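Local coordinates for sensor protein QseC (Escherichia coli, PDB 3JZ3), which senses signals as the histidine kinase of the QseB/QseC two-component system, using ATP to phosphorylate itself on histidine and activating the flagella regulon, at residues Q57-L61 with S62-S66; L116-S119 with L120-R123. All coordinates share one frame; numbering follows the deposited sequence.

Contact 1 (Q57-L61 with S62-S66); sequences QLLTL and SRLDS
S62 and L64 reach back from the chain leaving helix 42-61 and meet its last turn in two ways, one polar and one apolar. The S62 side chain holds OG between its own N and carbonyl carbon (chi1 59°), which brings the hydroxyl to the carbonyl oxygens of L58 and L59. There OG lies 2.7 Å from L58 O and 2.8 Å from L59 O; its single proton can serve one of them at a time. L58 O also takes the amide S62 N at 3.1 Å, from above the carbonyl plane. One residue on, R63 N bonds to T60 O at 2.9 Å, and L64 N comes to 3.6 Å from L59 O. The positive phi of R63 and these two links back into the last turn make a Schellman motif. L64 then returns toward the helix: with CG anti to its backbone N (chi1 -152°), its CD2 crosses the L59 branch at an angle, CD2 to CD2 3.8 Å. L59 also packs on R189 and I190 of helix 186-193, and S62 lies beside L61 of the second subunit. Chemically, L58 O keeps its helical amide with the S62 hydroxyl within reach as well, R63 N serves T60 O at the helix end, and L59 and L64 add a single methyl contact. The phosphoacceptor-domain helix is thus closed by backbone bonds, with a hydroxyl set between two carbonyls, next to the subunit interface.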
loop_
_atom_site.group_PDB
_atom_site.type_symbol
_atom_site.label_atom_id
_atom_site.label_comp_id
_atom_site.label_asym_id
_atom_site.label_seq_id
_atom_site.Cartn_x
_atom_site.Cartn_y
_atom_site.Cartn_z
ATOM N N GLN B 57 8.580 -7.550 -6.273
ATOM C CA GLN B 57 10.040 -7.527 -6.325
ATOM C C GLN B 57 10.636 -7.929 -4.979
ATOM O O GLN B 57 11.528 -8.773 -4.922
ATOM C CB GLN B 57 10.548 -6.150 -6.754
ATOM C CG GLN B 57 12.067 -6.067 -6.888
ATOM C CD GLN B 57 12.543 -4.777 -7.531
ATOM O OE1 GLN B 57 11.947 -3.712 -7.353
ATOM N NE2 GLN B 57 13.630 -4.869 -8.283
ATOM N N LEU B 58 10.117 -7.345 -3.900
ATOM C CA LEU B 58 10.620 -7.637 -2.557
ATOM C C LEU B 58 10.389 -9.090 -2.131
ATOM O O LEU B 58 11.218 -9.668 -1.426
ATOM C CB LEU B 58 10.034 -6.667 -1.526
ATOM C CG LEU B 58 10.438 -5.193 -1.634
ATOM C CD1 LEU B 58 9.751 -4.371 -0.553
ATOM C CD2 LEU B 58 11.947 -5.012 -1.559
ATOM N N LEU B 59 9.270 -9.675 -2.565
ATOM C CA LEU B 59 8.982 -11.089 -2.309
ATOM C C LEU B 59 10.009 -11.995 -2.978
ATOM O O LEU B 59 10.530 -12.921 -2.350
ATOM C CB LEU B 59 7.576 -11.467 -2.789
ATOM C CG LEU B 59 6.366 -11.235 -1.878
ATOM C CD1 LEU B 59 5.101 -11.559 -2.645
ATOM C CD2 LEU B 59 6.440 -12.067 -0.604
ATOM N N THR B 60 10.287 -11.714 -4.249
ATOM C CA THR B 60 11.251 -12.469 -5.041
ATOM C C THR B 60 12.660 -12.385 -4.443
ATOM O O THR B 60 13.306 -13.414 -4.232
ATOM C CB THR B 60 11.285 -11.970 -6.504
ATOM O OG1 THR B 60 9.947 -11.785 -6.987
ATOM C CG2 THR B 60 12.006 -12.965 -7.397
ATOM N N LEU B 61 13.121 -11.165 -4.165
ATOM C CA LEU B 61 14.473 -10.944 -3.640
ATOM C C LEU B 61 14.681 -11.588 -2.277
ATOM O O LEU B 61 15.766 -12.098 -1.988
ATOM C CB LEU B 61 14.805 -9.450 -3.571
ATOM C CG LEU B 61 14.795 -8.640 -4.869
ATOM C CD1 LEU B 61 15.105 -7.184 -4.580
ATOM C CD2 LEU B 61 15.773 -9.206 -5.886
ATOM N N SER B 62 13.638 -11.569 -1.450
ATOM C CA SER B 62 13.672 -12.191 -0.124
ATOM C C SER B 62 13.573 -13.718 -0.198
ATOM O O SER B 62 13.760 -14.405 0.811
ATOM C CB SER B 62 12.543 -11.638 0.746
ATOM O OG SER B 62 11.282 -11.874 0.145
ATOM N N ARG B 63 13.296 -14.229 -1.400
ATOM C CA ARG B 63 13.034 -15.656 -1.663
ATOM C C ARG B 63 12.257 -16.344 -0.533
ATOM O O ARG B 63 12.715 -17.316 0.076
ATOM C CB ARG B 63 14.311 -16.417 -2.078
ATOM C CG ARG B 63 15.475 -16.400 -1.081
ATOM C CD ARG B 63 16.781 -16.891 -1.714
ATOM N NE ARG B 63 16.644 -18.177 -2.405
ATOM C CZ ARG B 63 16.741 -18.348 -3.723
ATOM N NH1 ARG B 63 16.989 -17.320 -4.525
ATOM N NH2 ARG B 63 16.599 -19.559 -4.242
ATOM N N LEU B 64 11.067 -15.809 -0.276
ATOM C CA LEU B 64 10.231 -16.229 0.835
ATOM C C LEU B 64 9.574 -17.574 0.558
ATOM O O LEU B 64 8.828 -17.725 -0.411
ATOM C CB LEU B 64 9.174 -15.162 1.109
ATOM C CG LEU B 64 8.626 -15.027 2.528
ATOM C CD1 LEU B 64 9.742 -14.837 3.552
ATOM C CD2 LEU B 64 7.659 -13.862 2.566
ATOM N N ASP B 65 9.863 -18.542 1.423
ATOM C CA ASP B 65 9.424 -19.928 1.239
ATOM C C ASP B 65 8.042 -20.213 1.832
ATOM O O ASP B 65 7.186 -20.803 1.165
ATOM C CB ASP B 65 10.469 -20.905 1.808
ATOM C CG ASP B 65 10.913 -20.541 3.224
ATOM O OD1 ASP B 65 11.554 -19.480 3.405
ATOM O OD2 ASP B 65 10.629 -21.324 4.156
ATOM N N SER B 66 7.829 -19.792 3.077
ATOM C CA SER B 66 6.589 -20.080 3.792
ATOM C C SER B 66 6.087 -18.875 4.584
ATOM O O SER B 66 6.737 -17.830 4.627
ATOM C CB SER B 66 6.791 -21.276 4.730
ATOM O OG SER B 66 7.644 -20.932 5.809
#

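Contact 2 (L116-S119 with L120-R123); sequences LLLS and LLVR
L120 lies against the turn before it, and its side chain can be followed atom by atom along helix 115-131. Its CB rests on two carbonyl oxygens of that turn, 3.4 Å from L117 O and a little farther from L116 O. CG sits anti to the carbonyl carbon, beside the backbone N (chi1 -82°), which brings the branch to the carbonyl oxygen of L116; CG comes to 3.5 Å from L116 O. The CD1 methyl passes L116 O at 4.0 Å and ends 4.3 Å from L117 CD2. Two later residues make the same kind of approach to the carbonyl oxygen four residues back: V122 brings CG2 to 3.3 Å from L118 O, and R123 sets CB 3.2 Å from S119 O. On another flank, L118 CD2 and L121 CD1 stand 4.4 Å apart, a loose apolar pair. Beneath the side chains run four i to i+4 bonds, from L120 N to L116 O at 2.9 Å through to R123 N to S119 O, those of a regular alpha-helix. Sequence and family suggest that the N box of the ATP-binding domain lies in this helix. R123 is bent at chi2 (73°), its guanidinium making long, weak ion pairs with D127 and D88. In the fold, helix 115-131 follows strand 110-113 and packs against three helices of its own chain: L117 and L120 touch V55 of helix 42-61, L118 and V122 lie on helix 78-95, and L121 packs on V187, I190 and A191 of helix 186-193. R123 lies on L44 and I48 of the first and I89 of the second, while L116 and L117 reach R50 and L54 of the second subunit.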
loop_
_atom_site.group_PDB
_atom_site.type_symbol
_atom_site.label_atom_id
_atom_site.label_comp_id
_atom_site.label_asym_id
_atom_site.label_seq_id
_atom_site.Cartn_x
_atom_site.Cartn_y
_atom_site.Cartn_z
ATOM N N LEU B 116 -2.482 -8.526 3.983
ATOM C CA LEU B 116 -2.146 -7.549 2.950
ATOM C C LEU B 116 -1.797 -8.216 1.630
ATOM O O LEU B 116 -2.222 -7.757 0.566
ATOM C CB LEU B 116 -1.003 -6.650 3.409
ATOM C CG LEU B 116 -1.354 -5.344 4.131
ATOM C CD1 LEU B 116 -2.328 -5.516 5.303
ATOM C CD2 LEU B 116 -0.073 -4.697 4.602
ATOM N N LEU B 117 -1.033 -9.302 1.701
ATOM C CA LEU B 117 -0.686 -10.068 0.516
ATOM C C LEU B 117 -1.916 -10.687 -0.139
ATOM O O LEU B 117 -2.049 -10.651 -1.364
ATOM C CB LEU B 117 0.364 -11.136 0.837
ATOM C CG LEU B 117 1.767 -10.653 1.242
ATOM C CD1 LEU B 117 2.718 -11.829 1.360
ATOM C CD2 LEU B 117 2.337 -9.605 0.283
ATOM N N LEU B 118 -2.826 -11.234 0.665
ATOM C CA LEU B 118 -4.044 -11.837 0.107
ATOM C C LEU B 118 -4.959 -10.780 -0.493
ATOM O O LEU B 118 -5.645 -11.029 -1.486
ATOM C CB LEU B 118 -4.796 -12.672 1.143
ATOM C CG LEU B 118 -4.207 -14.053 1.437
ATOM C CD1 LEU B 118 -5.137 -14.828 2.356
ATOM C CD2 LEU B 118 -3.933 -14.840 0.150
ATOM N N SER B 119 -4.944 -9.601 0.119
ATOM C CA SER B 119 -5.694 -8.458 -0.370
ATOM C C SER B 119 -5.157 -8.015 -1.733
ATOM O O SER B 119 -5.933 -7.707 -2.636
ATOM C CB SER B 119 -5.634 -7.317 0.649
ATOM O OG SER B 119 -6.255 -6.152 0.145
ATOM N N LEU B 120 -3.830 -8.005 -1.872
ATOM C CA LEU B 120 -3.166 -7.675 -3.137
ATOM C C LEU B 120 -3.498 -8.672 -4.238
ATOM O O LEU B 120 -3.810 -8.277 -5.357
ATOM C CB LEU B 120 -1.644 -7.620 -2.958
ATOM C CG LEU B 120 -1.008 -6.346 -2.405
ATOM C CD1 LEU B 120 0.477 -6.578 -2.176
ATOM C CD2 LEU B 120 -1.232 -5.166 -3.345
ATOM N N LEU B 121 -3.406 -9.961 -3.915
ATOM C CA LEU B 121 -3.772 -11.032 -4.838
ATOM C C LEU B 121 -5.183 -10.821 -5.382
ATOM O O LEU B 121 -5.381 -10.758 -6.599
ATOM C CB LEU B 121 -3.678 -12.395 -4.141
ATOM C CG LEU B 121 -3.850 -13.663 -4.985
ATOM C CD1 LEU B 121 -3.299 -14.866 -4.247
ATOM C CD2 LEU B 121 -5.307 -13.903 -5.375
ATOM N N VAL B 122 -6.153 -10.700 -4.477
ATOM C CA VAL B 122 -7.559 -10.594 -4.861
ATOM C C VAL B 122 -7.796 -9.348 -5.709
ATOM O O VAL B 122 -8.488 -9.399 -6.727
ATOM C CB VAL B 122 -8.503 -10.606 -3.624
ATOM C CG1 VAL B 122 -9.929 -10.286 -4.032
ATOM C CG2 VAL B 122 -8.449 -11.959 -2.924
ATOM N N ARG B 123 -7.192 -8.242 -5.289
ATOM C CA ARG B 123 -7.382 -6.957 -5.943
ATOM C C ARG B 123 -6.812 -6.908 -7.368
ATOM O O ARG B 123 -7.394 -6.276 -8.248
ATOM C CB ARG B 123 -6.800 -5.844 -5.077
ATOM C CG ARG B 123 -7.212 -4.459 -5.504
ATOM C CD ARG B 123 -8.661 -4.152 -5.181
ATOM N NE ARG B 123 -9.026 -2.823 -5.664
ATOM C CZ ARG B 123 -8.776 -1.686 -5.019
ATOM N NH1 ARG B 123 -8.155 -1.691 -3.847
ATOM N NH2 ARG B 123 -9.151 -0.533 -5.552
#

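How the contacts relate
Read from the N terminus, the two contacts come in series, neither nested nor crossed, and neither encloses intervening residues, since each joins consecutive segments. Contact 1 finishes helix 42-61 and launches the chain toward strand 74-77. After helix 78-95 and strands 99-104 and 110-113, contact 2 falls in the first half of helix 115-131. Although their centres are about 16 Å apart, they meet directly where L59 CD2 packs 4.2 Å from L117 CD1. Both also touch helix 186-193 and the second subunit. Together they join the end of the phosphoacceptor-domain helix to a helix of the ATP-binding domain, close to the dimer partner.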